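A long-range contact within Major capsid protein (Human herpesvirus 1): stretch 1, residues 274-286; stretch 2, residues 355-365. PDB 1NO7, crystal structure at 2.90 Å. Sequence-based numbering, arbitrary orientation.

Stretch 1, residues 274-286: HLMRDPALLPPLV
Stretch 2, residues 355-365: WTVHHKIYYYV

Stretch 2 is helical throughout, with a wider pi-type turn at 362-365. Stretch 1 has no regular helix or strand. It folds through two consecutive type I turns, Leu275 to Asp278 and Asp278 to Leu281, then runs extended at Leu281, Leu282 and Pro283. Pro284 has phi/psi -53/-45, and Leu285 and Val286 return to extended values. Arg277 CA lies 6.1 Å from Val357 CA and Pro283 CA 4.8 Å from Lys360 CA, so the chain crosses the helix near Val357 and Lys360. The two stretches bury 712 Å² between them.

Lys360 covers the most surface, with Met276 almost equal. The CA-to-CB bond of Lys360 points toward stretch 1, and its chi angles are m, t, p, t. Its ammonium enters the turn region and meets backbone carbonyls. Lys360 NZ donates hydrogen bonds to Met276 O at 2.5 Å and to Leu281 O at 2.7 Å. Asp278 O is also near, 3.0 Å from Lys360 NZ. In the second turn, Leu281 N also donates to Asp278 O at 2.9 Å. The buried ammonium is met by backbone carbonyls, with no side-chain carboxylate of stretch 1 bonded to it. The aliphatic part of the lysine packs too, with Lys360 CG 3.3 Å from Pro283 CB.

The CA-to-CB bond of Met276 points sideways, but the end of the side chain comes nearer the helix. Its rotamer is m, m, p. Met276 CE lies 3.8 Å from Lys360 CE and 3.6 Å from Tyr364 CD1. Met276 SD sits 5.2 Å from the centroid of the Tyr364 ring, in an oblique position. Met276 CB approaches Ile361 CG1 at 4.4 Å. Met276 therefore touches Lys360, its neighbour Ile361, and Tyr364 one turn beyond Lys360.

Tyr364 is third in area. Its CA-to-CB bond points toward stretch 1, with chi1 m (-72°) and chi2 130°. Pro284 CD lies over one face of its ring, 3.9 Å from the centroid and 30° off the normal, a CH-pi contact. Leu281, with chi angles t, t, adds an apolar contact from Leu281 CD2 to Tyr364 CE1 at 3.8 Å. Tyr364 OH is 3.4 Å from Pro284 N, but this is no hydrogen bond: Pro284 N carries no hydrogen, and the lone pair of an amide nitrogen is delocalised, so it is not an acceptor either.

Tyr363 extends the apolar packing. Its chi1 is m and its chi2 is 63°. Pro284 CG meets Tyr363 CB at 3.5 Å. Leu285, with chi angles m, t, places Leu285 CD1 at the ring edge, 3.7 Å from Tyr363 CE2. Pro284 thus packs against both tyrosines.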

# COMPACT_ATOMS: atom_id res chain seq x y z
N HIS A 274 -2.91 -16.78 -11.79
CA HIS A 274 -2.35 -15.44 -11.51
C HIS A 274 -2.34 -15.02 -10.04
O HIS A 274 -3.25 -15.35 -9.28
CB HIS A 274 -3.09 -14.37 -12.29
CG HIS A 274 -2.33 -13.08 -12.40
ND1 HIS A 274 -1.79 -12.64 -13.58
CD2 HIS A 274 -2.02 -12.15 -11.46
CE1 HIS A 274 -1.17 -11.49 -13.37
NE2 HIS A 274 -1.29 -11.17 -12.10
N LEU A 275 -1.32 -14.25 -9.66
CA LEU A 275 -1.16 -13.82 -8.28
C LEU A 275 -2.16 -12.76 -7.80
O LEU A 275 -2.80 -12.96 -6.76
CB LEU A 275 0.28 -13.33 -8.05
CG LEU A 275 0.63 -12.96 -6.60
CD1 LEU A 275 0.34 -14.13 -5.65
CD2 LEU A 275 2.11 -12.58 -6.52
N MET A 276 -2.29 -11.65 -8.52
CA MET A 276 -3.23 -10.61 -8.12
C MET A 276 -4.62 -11.24 -7.88
O MET A 276 -5.20 -11.07 -6.81
CB MET A 276 -3.30 -9.48 -9.17
CG MET A 276 -1.96 -8.71 -9.48
SD MET A 276 -1.20 -7.79 -8.03
CE MET A 276 -0.92 -9.22 -6.78
N ARG A 277 -5.14 -12.00 -8.84
CA ARG A 277 -6.46 -12.62 -8.69
C ARG A 277 -6.46 -13.71 -7.62
O ARG A 277 -7.47 -14.41 -7.44
CB ARG A 277 -6.93 -13.24 -10.00
CG ARG A 277 -6.90 -12.30 -11.19
CD ARG A 277 -8.21 -11.54 -11.39
NE ARG A 277 -9.27 -12.35 -11.99
CZ ARG A 277 -9.96 -13.29 -11.34
NH1 ARG A 277 -9.69 -13.53 -10.05
NH2 ARG A 277 -10.88 -14.00 -11.99
N ASP A 278 -5.34 -13.87 -6.91
CA ASP A 278 -5.25 -14.92 -5.90
C ASP A 278 -5.59 -14.48 -4.48
O ASP A 278 -4.80 -13.80 -3.81
CB ASP A 278 -3.85 -15.56 -5.92
CG ASP A 278 -3.68 -16.63 -4.85
OD1 ASP A 278 -4.65 -17.40 -4.61
OD2 ASP A 278 -2.58 -16.72 -4.25
N PRO A 279 -6.77 -14.90 -4.00
CA PRO A 279 -7.30 -14.59 -2.67
C PRO A 279 -6.38 -14.90 -1.49
O PRO A 279 -6.70 -14.57 -0.34
CB PRO A 279 -8.60 -15.40 -2.61
CG PRO A 279 -8.32 -16.54 -3.50
CD PRO A 279 -7.64 -15.87 -4.68
N ALA A 280 -5.24 -15.53 -1.77
CA ALA A 280 -4.29 -15.88 -0.71
C ALA A 280 -3.39 -14.70 -0.36
O ALA A 280 -2.83 -14.63 0.74
CB ALA A 280 -3.45 -17.07 -1.14
N LEU A 281 -3.26 -13.77 -1.30
CA LEU A 281 -2.43 -12.59 -1.10
C LEU A 281 -3.29 -11.37 -0.86
O LEU A 281 -4.06 -10.95 -1.73
CB LEU A 281 -1.57 -12.33 -2.34
CG LEU A 281 -0.30 -11.45 -2.26
CD1 LEU A 281 -0.00 -10.94 -3.67
CD2 LEU A 281 -0.49 -10.27 -1.30
N LEU A 282 -3.19 -10.78 0.33
CA LEU A 282 -3.98 -9.60 0.58
C LEU A 282 -3.05 -8.44 0.30
O LEU A 282 -1.85 -8.50 0.58
CB LEU A 282 -4.52 -9.59 2.02
CG LEU A 282 -3.57 -9.91 3.17
CD1 LEU A 282 -2.97 -8.61 3.68
CD2 LEU A 282 -4.33 -10.60 4.28
N PRO A 283 -3.60 -7.37 -0.30
CA PRO A 283 -2.85 -6.17 -0.65
C PRO A 283 -2.08 -5.63 0.53
O PRO A 283 -2.43 -5.88 1.68
CB PRO A 283 -3.92 -5.22 -1.17
CG PRO A 283 -5.16 -5.66 -0.45
CD PRO A 283 -5.05 -7.16 -0.48
N PRO A 284 -1.03 -4.85 0.26
CA PRO A 284 -0.17 -4.26 1.28
C PRO A 284 -0.92 -3.45 2.34
O PRO A 284 -0.64 -3.63 3.52
CB PRO A 284 0.78 -3.40 0.47
CG PRO A 284 -0.12 -2.93 -0.68
CD PRO A 284 -0.82 -4.20 -1.05
N LEU A 285 -1.86 -2.61 1.90
CA LEU A 285 -2.64 -1.76 2.81
C LEU A 285 -4.13 -2.10 2.82
O LEU A 285 -4.80 -2.08 1.78
CB LEU A 285 -2.44 -0.30 2.40
CG LEU A 285 -0.97 0.12 2.54
CD1 LEU A 285 -0.71 1.55 2.04
CD2 LEU A 285 -0.59 -0.01 4.02
N VAL A 286 -4.66 -2.40 4.00
CA VAL A 286 -6.07 -2.78 4.09
C VAL A 286 -6.88 -1.97 5.10
O VAL A 286 -6.69 -2.13 6.31
CB VAL A 286 -6.21 -4.24 4.51
CG1 VAL A 286 -7.61 -4.76 4.15
CG2 VAL A 286 -5.14 -5.05 3.86
N TRP A 355 -13.20 -5.65 -5.84
CA TRP A 355 -12.65 -4.53 -5.08
C TRP A 355 -11.21 -4.84 -4.66
O TRP A 355 -10.25 -4.38 -5.30
CB TRP A 355 -13.53 -4.26 -3.85
CG TRP A 355 -13.10 -3.09 -2.95
CD1 TRP A 355 -12.53 -3.18 -1.72
CD2 TRP A 355 -13.29 -1.69 -3.20
NE1 TRP A 355 -12.36 -1.93 -1.17
CE2 TRP A 355 -12.81 -0.99 -2.06
CE3 TRP A 355 -13.81 -0.95 -4.27
CZ2 TRP A 355 -12.84 0.41 -1.96
CZ3 TRP A 355 -13.84 0.45 -4.17
CH2 TRP A 355 -13.36 1.11 -3.02
N THR A 356 -11.07 -5.64 -3.61
CA THR A 356 -9.75 -6.01 -3.11
C THR A 356 -8.74 -6.26 -4.24
O THR A 356 -7.59 -5.80 -4.16
CB THR A 356 -9.86 -7.26 -2.22
OG1 THR A 356 -10.57 -8.27 -2.94
CG2 THR A 356 -10.64 -6.95 -0.95
N VAL A 357 -9.16 -6.97 -5.28
CA VAL A 357 -8.28 -7.24 -6.41
C VAL A 357 -7.70 -5.94 -6.93
O VAL A 357 -6.50 -5.67 -6.77
CB VAL A 357 -9.02 -7.93 -7.59
CG1 VAL A 357 -8.16 -7.89 -8.85
CG2 VAL A 357 -9.34 -9.37 -7.23
N HIS A 358 -8.57 -5.13 -7.55
CA HIS A 358 -8.15 -3.86 -8.12
C HIS A 358 -7.20 -3.13 -7.19
O HIS A 358 -6.30 -2.42 -7.64
CB HIS A 358 -9.34 -2.97 -8.41
CG HIS A 358 -10.30 -3.58 -9.36
ND1 HIS A 358 -11.26 -4.49 -8.96
CD2 HIS A 358 -10.42 -3.46 -10.70
CE1 HIS A 358 -11.93 -4.90 -10.03
NE2 HIS A 358 -11.44 -4.29 -11.09
N HIS A 359 -7.41 -3.28 -5.88
CA HIS A 359 -6.53 -2.62 -4.94
C HIS A 359 -5.13 -3.19 -5.11
O HIS A 359 -4.15 -2.45 -5.32
CB HIS A 359 -7.04 -2.81 -3.51
CG HIS A 359 -8.06 -1.79 -3.11
ND1 HIS A 359 -9.11 -1.43 -3.92
CD2 HIS A 359 -8.16 -1.03 -1.99
CE1 HIS A 359 -9.82 -0.49 -3.32
NE2 HIS A 359 -9.27 -0.23 -2.15
N LYS A 360 -5.03 -4.52 -5.04
CA LYS A 360 -3.76 -5.20 -5.21
C LYS A 360 -3.16 -4.79 -6.54
O LYS A 360 -1.97 -4.48 -6.62
CB LYS A 360 -3.96 -6.70 -5.15
CG LYS A 360 -4.34 -7.16 -3.77
CD LYS A 360 -4.89 -8.58 -3.77
CE LYS A 360 -3.90 -9.56 -4.38
NZ LYS A 360 -4.52 -10.92 -4.40
N ILE A 361 -3.98 -4.77 -7.58
CA ILE A 361 -3.48 -4.37 -8.90
C ILE A 361 -2.85 -2.98 -8.81
O ILE A 361 -1.74 -2.75 -9.32
CB ILE A 361 -4.59 -4.29 -9.94
CG1 ILE A 361 -5.24 -5.67 -10.11
CG2 ILE A 361 -4.01 -3.70 -11.23
CD1 ILE A 361 -6.13 -5.82 -11.37
N TYR A 362 -3.57 -2.07 -8.16
CA TYR A 362 -3.13 -0.70 -8.01
C TYR A 362 -1.82 -0.59 -7.22
O TYR A 362 -0.85 0.01 -7.69
CB TYR A 362 -4.22 0.11 -7.29
CG TYR A 362 -4.01 1.59 -7.40
CD1 TYR A 362 -4.35 2.28 -8.57
CD2 TYR A 362 -3.40 2.31 -6.37
CE1 TYR A 362 -4.08 3.65 -8.71
CE2 TYR A 362 -3.12 3.67 -6.50
CZ TYR A 362 -3.46 4.33 -7.68
OH TYR A 362 -3.16 5.66 -7.84
N TYR A 363 -1.82 -1.17 -6.02
CA TYR A 363 -0.67 -1.12 -5.11
C TYR A 363 0.59 -1.87 -5.55
O TYR A 363 1.72 -1.40 -5.30
CB TYR A 363 -1.08 -1.60 -3.72
CG TYR A 363 -1.93 -0.59 -3.02
CD1 TYR A 363 -3.17 -0.22 -3.54
CD2 TYR A 363 -1.45 0.08 -1.90
CE1 TYR A 363 -3.91 0.81 -2.96
CE2 TYR A 363 -2.19 1.11 -1.31
CZ TYR A 363 -3.42 1.47 -1.85
OH TYR A 363 -4.13 2.52 -1.28
N TYR A 364 0.40 -3.02 -6.19
CA TYR A 364 1.51 -3.84 -6.66
C TYR A 364 1.93 -3.54 -8.09
O TYR A 364 3.02 -3.92 -8.51
CB TYR A 364 1.17 -5.32 -6.51
CG TYR A 364 1.17 -5.80 -5.07
CD1 TYR A 364 0.09 -6.52 -4.55
CD2 TYR A 364 2.27 -5.54 -4.22
CE1 TYR A 364 0.08 -6.99 -3.22
CE2 TYR A 364 2.28 -6.01 -2.89
CZ TYR A 364 1.18 -6.73 -2.39
OH TYR A 364 1.14 -7.16 -1.07
N VAL A 365 1.10 -2.86 -8.86
CA VAL A 365 1.50 -2.55 -10.23
C VAL A 365 1.52 -1.06 -10.50
O VAL A 365 2.59 -0.46 -10.74
CB VAL A 365 0.57 -3.19 -11.24
CG1 VAL A 365 1.07 -2.92 -12.64
CG2 VAL A 365 0.47 -4.67 -10.98